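Local coordinates for protein PpiC-type peptidyl-prolyl cis-trans isomerase (Novosphingobium aromaticivorans, PDB 3GPK) that is one PpiC-type domain of a longer periplasmic protein and probably catalyses the cis-trans isomerisation of peptide bonds before proline, at residues A[10-15]-A[59-64]; A[78-83]-A[96-101]; A[70-75]-A[90-95]. One frame throughout, in Å; residues are numbered along the deposited sequence.

Contact 1 of 3, residues A[10-15]-A[59-64]. With SO4 (sulfate ion), chain D.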
loop_
_atom_site.group_PDB
_atom_site.type_symbol
_atom_site.label_atom_id
_atom_site.label_comp_id
_atom_site.label_asym_id
_atom_site.label_seq_id
_atom_site.Cartn_x
_atom_site.Cartn_y
_atom_site.Cartn_z
ATOM N N ILE A 10 5.758 -4.477 1.062
ATOM C CA ILE A 10 4.456 -3.860 0.877
ATOM C C ILE A 10 4.062 -3.622 -0.568
ATOM O O ILE A 10 4.902 -3.308 -1.412
ATOM C CB ILE A 10 4.410 -2.506 1.639
ATOM C CG1 ILE A 10 4.597 -2.752 3.136
ATOM C CG2 ILE A 10 3.094 -1.786 1.378
ATOM C CD1 ILE A 10 4.739 -1.488 3.956
ATOM N N GLY A 11 2.771 -3.791 -0.834
ATOM C CA GLY A 11 2.228 -3.540 -2.153
ATOM C C GLY A 11 1.445 -2.247 -2.014
ATOM O O GLY A 11 0.791 -2.027 -0.994
ATOM N N GLU A 12 1.519 -1.380 -3.016
ATOM C CA GLU A 12 0.795 -0.109 -2.957
ATOM C C GLU A 12 0.086 0.257 -4.248
ATOM O O GLU A 12 0.607 0.041 -5.339
ATOM C CB GLU A 12 1.752 1.047 -2.597
ATOM C CG GLU A 12 1.107 2.447 -2.729
ATOM C CD GLU A 12 2.069 3.592 -2.466
ATOM O OE1 GLU A 12 3.254 3.474 -2.846
ATOM O OE2 GLU A 12 1.632 4.616 -1.891
ATOM N N ILE A 13 -1.121 0.798 -4.107
ATOM C CA ILE A 13 -1.893 1.303 -5.235
ATOM C C ILE A 13 -2.127 2.763 -4.856
ATOM O O ILE A 13 -2.778 3.045 -3.855
ATOM C CB ILE A 13 -3.263 0.601 -5.393
ATOM C CG1 ILE A 13 -3.062 -0.863 -5.810
ATOM C CG2 ILE A 13 -4.097 1.354 -6.427
ATOM C CD1 ILE A 13 -4.360 -1.655 -5.971
ATOM N N PHE A 14 -1.569 3.681 -5.638
ATOM C CA PHE A 14 -1.708 5.105 -5.365
ATOM C C PHE A 14 -2.613 5.801 -6.364
ATOM O O PHE A 14 -2.461 5.622 -7.569
ATOM C CB PHE A 14 -0.331 5.770 -5.390
ATOM C CG PHE A 14 -0.383 7.270 -5.363
ATOM C CD1 PHE A 14 -0.849 7.945 -4.240
ATOM C CD2 PHE A 14 0.011 8.007 -6.475
ATOM C CE1 PHE A 14 -0.927 9.333 -4.222
ATOM C CE2 PHE A 14 -0.064 9.394 -6.469
ATOM C CZ PHE A 14 -0.534 10.059 -5.341
ATOM N N LEU A 15 -3.553 6.595 -5.858
ATOM C CA LEU A 15 -4.456 7.349 -6.718
ATOM C C LEU A 15 -4.273 8.817 -6.359
ATOM O O LEU A 15 -4.575 9.234 -5.241
ATOM C CB LEU A 15 -5.912 6.940 -6.488
ATOM C CG LEU A 15 -6.309 5.483 -6.740
ATOM C CD1 LEU A 15 -7.826 5.394 -6.724
ATOM C CD2 LEU A 15 -5.775 5.001 -8.088
ATOM N N GLY A 59 2.686 -2.893 -8.116
ATOM C CA GLY A 59 2.704 -2.093 -6.901
ATOM C C GLY A 59 3.636 -2.572 -5.807
ATOM O O GLY A 59 3.613 -2.053 -4.692
ATOM N N ASP A 60 4.457 -3.564 -6.123
ATOM C CA ASP A 60 5.404 -4.126 -5.167
ATOM C C ASP A 60 6.500 -3.109 -4.847
ATOM O O ASP A 60 7.225 -2.676 -5.740
ATOM C CB ASP A 60 6.016 -5.398 -5.774
ATOM C CG ASP A 60 6.865 -6.182 -4.788
ATOM O OD1 ASP A 60 6.923 -5.819 -3.595
ATOM O OD2 ASP A 60 7.478 -7.185 -5.216
ATOM N N LEU A 61 6.611 -2.711 -3.582
ATOM C CA LEU A 61 7.642 -1.749 -3.189
ATOM C C LEU A 61 8.892 -2.486 -2.744
ATOM O O LEU A 61 9.914 -1.864 -2.436
ATOM C CB LEU A 61 7.160 -0.874 -2.030
ATOM C CG LEU A 61 5.838 -0.132 -2.209
ATOM C CD1 LEU A 61 5.583 0.731 -0.979
ATOM C CD2 LEU A 61 5.885 0.723 -3.466
ATOM N N GLY A 62 8.806 -3.812 -2.715
ATOM C CA GLY A 62 9.930 -4.608 -2.268
ATOM C C GLY A 62 10.031 -4.486 -0.759
ATOM O O GLY A 62 9.080 -4.058 -0.098
ATOM N N TRP A 63 11.178 -4.863 -0.204
ATOM C CA TRP A 63 11.387 -4.776 1.236
ATOM C C TRP A 63 11.767 -3.351 1.607
ATOM O O TRP A 63 12.708 -2.788 1.050
ATOM C CB TRP A 63 12.491 -5.743 1.671
ATOM C CG TRP A 63 12.080 -7.174 1.609
ATOM C CD1 TRP A 63 12.349 -8.068 0.609
ATOM C CD2 TRP A 63 11.298 -7.878 2.579
ATOM N NE1 TRP A 63 11.782 -9.285 0.902
ATOM C CE2 TRP A 63 11.134 -9.197 2.105
ATOM C CE3 TRP A 63 10.724 -7.522 3.805
ATOM C CZ2 TRP A 63 10.410 -10.160 2.812
ATOM C CZ3 TRP A 63 10.005 -8.479 4.510
ATOM C CH2 TRP A 63 9.858 -9.785 4.012
ATOM N N ILE A 64 11.022 -2.759 2.534
ATOM C CA ILE A 64 11.305 -1.390 2.954
ATOM C C ILE A 64 11.225 -1.208 4.463
ATOM O O ILE A 64 10.677 -2.044 5.180
ATOM C CB ILE A 64 10.320 -0.380 2.315
ATOM C CG1 ILE A 64 8.893 -0.686 2.766
ATOM C CG2 ILE A 64 10.433 -0.417 0.799
ATOM C CD1 ILE A 64 7.902 0.408 2.396
HETATM S S SO4 D . 12.614 -11.926 -1.879
HETATM O O1 SO4 D . 12.631 -13.400 -1.962
HETATM O O2 SO4 D . 12.179 -11.377 -3.184
HETATM O O3 SO4 D . 11.682 -11.522 -0.814
HETATM O O4 SO4 D . 13.967 -11.415 -1.574
#
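L61 and I10 meet through their backbones: L61 N donates to I10 O at 2.8 Å. L61 CB and CG also each lie 3.4 Å from I10 O. E12 N donates to G59 O at 2.8 Å. Both bonds flank G11 and D60, an antiparallel non-hydrogen-bonded pair. This is the tight part. G11 CA lies 3.3 Å from G59 O, a CA-H...O contact, and a side chain on G59 would run into E12 O. I64 CG1 sits between its backbone N and carbonyl carbon (chi1 62°), and I64 CD1 comes to 4.0 Å from I10 CD1. The other end is looser. D60 OD1 accepts from G62 N at 2.9 Å, an Asx turn, while D60 OD2 pairs with R9. W63, past this turn, is partly exposed, and its side chain makes no contact with 10-15. W63 NE1 gives a straight bond at 2.8 Å to O3 of a sulfate, probably from the crystallisation liquor, and the ring makes a cation-pi contact with R104. An alanine at W63 would probably leave the sulfate without this N-H and R104 without its ring. This is an edge strand, 60-64, paired with strand 7-16 in the antiparallel sheet of a parvulin-type domain.

Contact 2 of 3, residues A[78-83]-A[96-101]; sequences ASMGPG and SILYLI
M80, a selenomethionine, and L100 form the centre of this contact. The M80 side chain can be followed outward. M80 CB points toward the strand and lies 4.0 Å from L100 CD2. CG stands anti to the M80 carbonyl carbon and leads on to SE. M80 SE rests 4.1 Å from L98 CB, and the M80 and L98 side chains cross at about a right angle. A bend at chi3 (78°) then places the terminal methyl against the strand backbone. M80 CE is 3.6 Å from L100 N and 3.8 Å from L98 O, and it also touches L100 CB. The tip thus packs on main chain as well as on side chains. A86 of strand 85-91 also touches M80.

L100 answers from the strand. Its CG is anti to the backbone N (chi1 -173°). Beyond it, CD2 reaches the carbonyl oxygens of M80 and G81, and CG packs near P82 CA.

One direct hydrogen bond fastens the loop. G83 N donates to L100 O at 2.8 Å. At the exposed end, G83 O lies in the plane of the Y99 ring, at its edge, 3.5 Å from Y99 CE1. A water joins the same two residues. It donates to G83 O at 2.7 Å and is hydrogen-bonded to Y99 OH, with no direction assigned. I97 packs on helix 22-37 through I32, V33 and L36. Helix 71-79 ends at about 78-79, and 80-83 forms the link after it, passing along strand 94-104. From there the chain enters the edge strand 85-91, the helix-to-strand connection of a parvulin-type fold.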
loop_
_atom_site.group_PDB
_atom_site.type_symbol
_atom_site.label_atom_id
_atom_site.label_comp_id
_atom_site.label_asym_id
_atom_site.label_seq_id
_atom_site.Cartn_x
_atom_site.Cartn_y
_atom_site.Cartn_z
ATOM N N ALA A 78 2.596 -0.007 10.274
ATOM C CA ALA A 78 3.080 -0.481 11.564
ATOM C C ALA A 78 2.051 -1.298 12.339
ATOM O O ALA A 78 2.421 -2.162 13.134
ATOM C CB ALA A 78 3.553 0.701 12.414
ATOM N N SER A 79 0.768 -1.032 12.105
ATOM C CA SER A 79 -0.304 -1.743 12.806
ATOM C C SER A 79 -0.932 -2.884 12.014
ATOM O O SER A 79 -1.738 -3.643 12.551
ATOM C CB SER A 79 -1.413 -0.765 13.208
ATOM O OG SER A 79 -0.930 0.216 14.106
HETATM N N MSE A 80 -0.568 -3.013 10.744
HETATM C CA MSE A 80 -1.136 -4.063 9.898
HETATM C C MSE A 80 -0.676 -5.475 10.220
HETATM O O MSE A 80 0.458 -5.692 10.634
HETATM C CB MSE A 80 -0.810 -3.799 8.433
HETATM C CG MSE A 80 -1.448 -2.574 7.844
HETATM SE SE MSE A 80 -0.772 -2.338 6.062
HETATM C CE MSE A 80 -1.842 -3.676 5.148
ATOM N N GLY A 81 -1.573 -6.435 10.010
ATOM C CA GLY A 81 -1.240 -7.828 10.228
ATOM C C GLY A 81 -0.815 -8.368 8.877
ATOM O O GLY A 81 -1.251 -7.840 7.855
ATOM N N PRO A 82 0.021 -9.413 8.823
ATOM C CA PRO A 82 0.454 -9.952 7.531
ATOM C C PRO A 82 -0.686 -10.436 6.637
ATOM O O PRO A 82 -1.664 -11.017 7.115
ATOM C CB PRO A 82 1.410 -11.073 7.934
ATOM C CG PRO A 82 0.818 -11.559 9.214
ATOM C CD PRO A 82 0.473 -10.275 9.930
ATOM N N GLY A 83 -0.554 -10.177 5.339
ATOM C CA GLY A 83 -1.560 -10.596 4.380
ATOM C C GLY A 83 -2.832 -9.772 4.354
ATOM O O GLY A 83 -3.788 -10.135 3.672
ATOM N N SER A 96 -3.713 6.040 -0.886
ATOM C CA SER A 96 -3.002 4.796 -1.146
ATOM C C SER A 96 -3.705 3.626 -0.480
ATOM O O SER A 96 -4.328 3.775 0.576
ATOM C CB SER A 96 -1.569 4.853 -0.620
ATOM O OG SER A 96 -0.784 5.751 -1.375
ATOM N N ILE A 97 -3.622 2.474 -1.138
ATOM C CA ILE A 97 -4.164 1.228 -0.628
ATOM C C ILE A 97 -2.911 0.389 -0.403
ATOM O O ILE A 97 -2.061 0.292 -1.287
ATOM C CB ILE A 97 -5.068 0.518 -1.662
ATOM C CG1 ILE A 97 -6.256 1.414 -2.023
ATOM C CG2 ILE A 97 -5.566 -0.817 -1.090
ATOM C CD1 ILE A 97 -7.096 0.871 -3.182
ATOM N N LEU A 98 -2.784 -0.204 0.777
ATOM C CA LEU A 98 -1.611 -1.016 1.072
ATOM C C LEU A 98 -1.951 -2.485 1.243
ATOM O O LEU A 98 -3.062 -2.844 1.632
ATOM C CB LEU A 98 -0.931 -0.525 2.350
ATOM C CG LEU A 98 -0.500 0.934 2.415
ATOM C CD1 LEU A 98 0.064 1.202 3.804
ATOM C CD2 LEU A 98 0.533 1.240 1.327
ATOM N N TYR A 99 -0.969 -3.326 0.938
ATOM C CA TYR A 99 -1.100 -4.766 1.074
ATOM C C TYR A 99 0.189 -5.256 1.716
ATOM O O TYR A 99 1.272 -5.121 1.140
ATOM C CB TYR A 99 -1.302 -5.410 -0.302
ATOM C CG TYR A 99 -1.478 -6.916 -0.277
ATOM C CD1 TYR A 99 -2.230 -7.535 0.720
ATOM C CD2 TYR A 99 -0.924 -7.714 -1.276
ATOM C CE1 TYR A 99 -2.430 -8.916 0.722
ATOM C CE2 TYR A 99 -1.117 -9.097 -1.283
ATOM C CZ TYR A 99 -1.871 -9.688 -0.281
ATOM O OH TYR A 99 -2.063 -11.051 -0.286
ATOM N N LEU A 100 0.084 -5.799 2.925
ATOM C CA LEU A 100 1.265 -6.301 3.612
ATOM C C LEU A 100 1.569 -7.714 3.129
ATOM O O LEU A 100 1.048 -8.697 3.659
ATOM C CB LEU A 100 1.063 -6.275 5.126
ATOM C CG LEU A 100 2.322 -6.617 5.935
ATOM C CD1 LEU A 100 3.486 -5.730 5.501
ATOM C CD2 LEU A 100 2.034 -6.425 7.416
ATOM N N ILE A 101 2.424 -7.795 2.114
ATOM C CA ILE A 101 2.811 -9.057 1.497
ATOM C C ILE A 101 3.662 -9.955 2.386
ATOM O O ILE A 101 3.420 -11.155 2.477
ATOM C CB ILE A 101 3.591 -8.803 0.188
ATOM C CG1 ILE A 101 2.735 -7.981 -0.781
ATOM C CG2 ILE A 101 4.007 -10.130 -0.430
ATOM C CD1 ILE A 101 3.497 -7.431 -1.973
HETATM O O HOH W 1 -3.724 -12.270 2.087
#

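Contact 3 of 3, residues A[70-75]-A[90-95]; sequences PTELAT and EIRGGF. With SO4 (sulfate ion), chain C.
R92 and E72 carry the flat groups of this contact. E72 OE1 stands obliquely, 4.5 Å from R92 NH1 and well out of the guanidinium plane. The charges may attract, but this is not a salt bridge. The edge of the guanidinium is taken by a sulfate, probably from the crystallisation liquor, whose sulfur lies in the plane. R92 NH2 donates to sulfate O2 at 3.0 Å and, weakly, to O4. T71 OG1 donates to O3 of the same ion at 2.6 Å, so the sulfate spans the two segments. A water makes a second bridge. It donates to E72 OE1 at 2.7 Å and accepts from R92 N at 2.9 Å.

The apolar part of the contact packs closely. E72 CG, anti to the carbonyl carbon (chi1 -65°), lies 3.2 Å from E90 O. A bend at chi2 (69°) then turns E72 CD aside. I91 CG2 makes the apolar contacts of the turn. I91 CG2 sits 3.7 Å from L73 CG and also touches E72 CB and P70 CG. The two methyls of L73 lie close to it as well.

I91 to G94 form a type I turn that joins strands 85-91 and 94-104 in a hairpin. K22 of helix 22-37 binds the carbonyls of I91 and R92 and the carboxylate of E90. The first turn of helix 71-79 packs on this hairpin, with L73 reaching V89, S96 and L98 on the sheet.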
loop_
_atom_site.group_PDB
_atom_site.type_symbol
_atom_site.label_atom_id
_atom_site.label_comp_id
_atom_site.label_asym_id
_atom_site.label_seq_id
_atom_site.Cartn_x
_atom_site.Cartn_y
_atom_site.Cartn_z
ATOM N N PRO A 70 5.665 7.755 3.847
ATOM C CA PRO A 70 5.216 9.010 4.439
ATOM C C PRO A 70 4.520 8.622 5.738
ATOM O O PRO A 70 4.022 7.510 5.873
ATOM C CB PRO A 70 4.256 9.563 3.390
ATOM C CG PRO A 70 3.710 8.329 2.744
ATOM C CD PRO A 70 4.944 7.474 2.593
ATOM N N THR A 71 4.493 9.539 6.694
ATOM C CA THR A 71 3.892 9.278 7.991
ATOM C C THR A 71 2.564 8.517 7.979
ATOM O O THR A 71 2.414 7.522 8.693
ATOM C CB THR A 71 3.719 10.597 8.751
ATOM O OG1 THR A 71 5.008 11.201 8.922
ATOM C CG2 THR A 71 3.083 10.365 10.115
ATOM N N GLU A 72 1.616 8.980 7.166
ATOM C CA GLU A 72 0.294 8.356 7.081
ATOM C C GLU A 72 0.376 6.871 6.749
ATOM O O GLU A 72 -0.330 6.058 7.336
ATOM C CB GLU A 72 -0.571 9.046 6.019
ATOM C CG GLU A 72 -0.932 10.504 6.294
ATOM C CD GLU A 72 0.259 11.441 6.198
ATOM O OE1 GLU A 72 1.103 11.252 5.297
ATOM O OE2 GLU A 72 0.340 12.375 7.023
ATOM N N LEU A 73 1.236 6.519 5.800
ATOM C CA LEU A 73 1.376 5.122 5.413
ATOM C C LEU A 73 2.249 4.323 6.371
ATOM O O LEU A 73 2.013 3.130 6.592
ATOM C CB LEU A 73 1.922 5.033 3.986
ATOM C CG LEU A 73 1.053 5.766 2.961
ATOM C CD1 LEU A 73 1.667 5.638 1.579
ATOM C CD2 LEU A 73 -0.358 5.190 2.973
ATOM N N ALA A 74 3.254 4.978 6.946
ATOM C CA ALA A 74 4.151 4.326 7.896
ATOM C C ALA A 74 3.385 3.908 9.148
ATOM O O ALA A 74 3.526 2.781 9.634
ATOM C CB ALA A 74 5.285 5.274 8.275
ATOM N N THR A 75 2.572 4.818 9.671
ATOM C CA THR A 75 1.800 4.520 10.867
ATOM C C THR A 75 0.716 3.471 10.597
ATOM O O THR A 75 0.331 2.730 11.499
ATOM C CB THR A 75 1.171 5.807 11.466
ATOM O OG1 THR A 75 0.360 6.460 10.486
ATOM C CG2 THR A 75 2.267 6.766 11.924
ATOM N N GLU A 90 -5.374 8.493 3.244
ATOM C CA GLU A 90 -5.063 9.783 2.644
ATOM C C GLU A 90 -3.621 10.200 2.889
ATOM O O GLU A 90 -3.096 10.021 3.985
ATOM C CB GLU A 90 -5.976 10.892 3.194
ATOM C CG GLU A 90 -5.628 12.261 2.616
ATOM C CD GLU A 90 -6.511 13.392 3.119
ATOM O OE1 GLU A 90 -7.225 13.206 4.126
ATOM O OE2 GLU A 90 -6.474 14.479 2.505
ATOM N N ILE A 91 -2.984 10.734 1.853
ATOM C CA ILE A 91 -1.628 11.260 1.962
ATOM C C ILE A 91 -1.696 12.603 1.251
ATOM O O ILE A 91 -2.705 12.921 0.633
ATOM C CB ILE A 91 -0.559 10.346 1.311
ATOM C CG1 ILE A 91 -0.877 10.098 -0.165
ATOM C CG2 ILE A 91 -0.463 9.045 2.095
ATOM C CD1 ILE A 91 0.196 9.306 -0.875
ATOM N N ARG A 92 -0.640 13.402 1.329
ATOM C CA ARG A 92 -0.693 14.716 0.706
ATOM C C ARG A 92 -1.193 14.755 -0.736
ATOM O O ARG A 92 -2.060 15.561 -1.067
ATOM C CB ARG A 92 0.671 15.402 0.788
ATOM C CG ARG A 92 1.140 15.667 2.202
ATOM C CD ARG A 92 2.339 16.599 2.210
ATOM N NE ARG A 92 2.795 16.892 3.565
ATOM C CZ ARG A 92 3.352 15.996 4.374
ATOM N NH1 ARG A 92 3.527 14.746 3.962
ATOM N NH2 ARG A 92 3.733 16.351 5.595
ATOM N N GLY A 93 -0.667 13.880 -1.585
ATOM C CA GLY A 93 -1.058 13.892 -2.985
ATOM C C GLY A 93 -2.214 13.027 -3.448
ATOM O O GLY A 93 -2.482 12.953 -4.649
ATOM N N GLY A 94 -2.900 12.379 -2.516
ATOM C CA GLY A 94 -4.018 11.530 -2.893
ATOM C C GLY A 94 -4.313 10.449 -1.871
ATOM O O GLY A 94 -4.342 10.720 -0.670
ATOM N N PHE A 95 -4.526 9.222 -2.347
ATOM C CA PHE A 95 -4.839 8.093 -1.474
ATOM C C PHE A 95 -4.065 6.852 -1.873
ATOM O O PHE A 95 -3.807 6.632 -3.047
ATOM C CB PHE A 95 -6.326 7.751 -1.547
ATOM C CG PHE A 95 -7.223 8.825 -1.022
ATOM C CD1 PHE A 95 -7.489 8.920 0.343
ATOM C CD2 PHE A 95 -7.786 9.758 -1.885
ATOM C CE1 PHE A 95 -8.309 9.934 0.845
ATOM C CE2 PHE A 95 -8.605 10.777 -1.393
ATOM C CZ PHE A 95 -8.864 10.860 -0.025
HETATM S S SO4 C . 5.326 14.800 8.356
HETATM O O1 SO4 C . 6.702 15.132 8.778
HETATM O O2 SO4 C . 5.355 14.241 6.991
HETATM O O3 SO4 C . 4.759 13.809 9.291
HETATM O O4 SO4 C . 4.486 16.017 8.361
HETATM O O HOH W 2 1.607 12.570 3.020
#

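All three contacts belong to one PpiC-type domain and one antiparallel sheet, ordered 60-64, 7-16, 94-104, 85-91. Contact 1 joins the first two strands. Contact 3 sets the start of helix 71-79 against the hairpin of strands 85-91 and 94-104, and contact 2 the loop after that helix against strand 94-104. The centre of contact 1 is about 10 Å from that of contact 2 and about 13 Å from that of contact 3. Contacts 2 and 3 are also about 13 Å apart. Along the chain, contact 1 closes first, and the segments of contacts 2 and 3 then alternate. Strands 7-16 and 94-104 carry the connection, through E12 to S96, G11 to Y99 and L15 to F95.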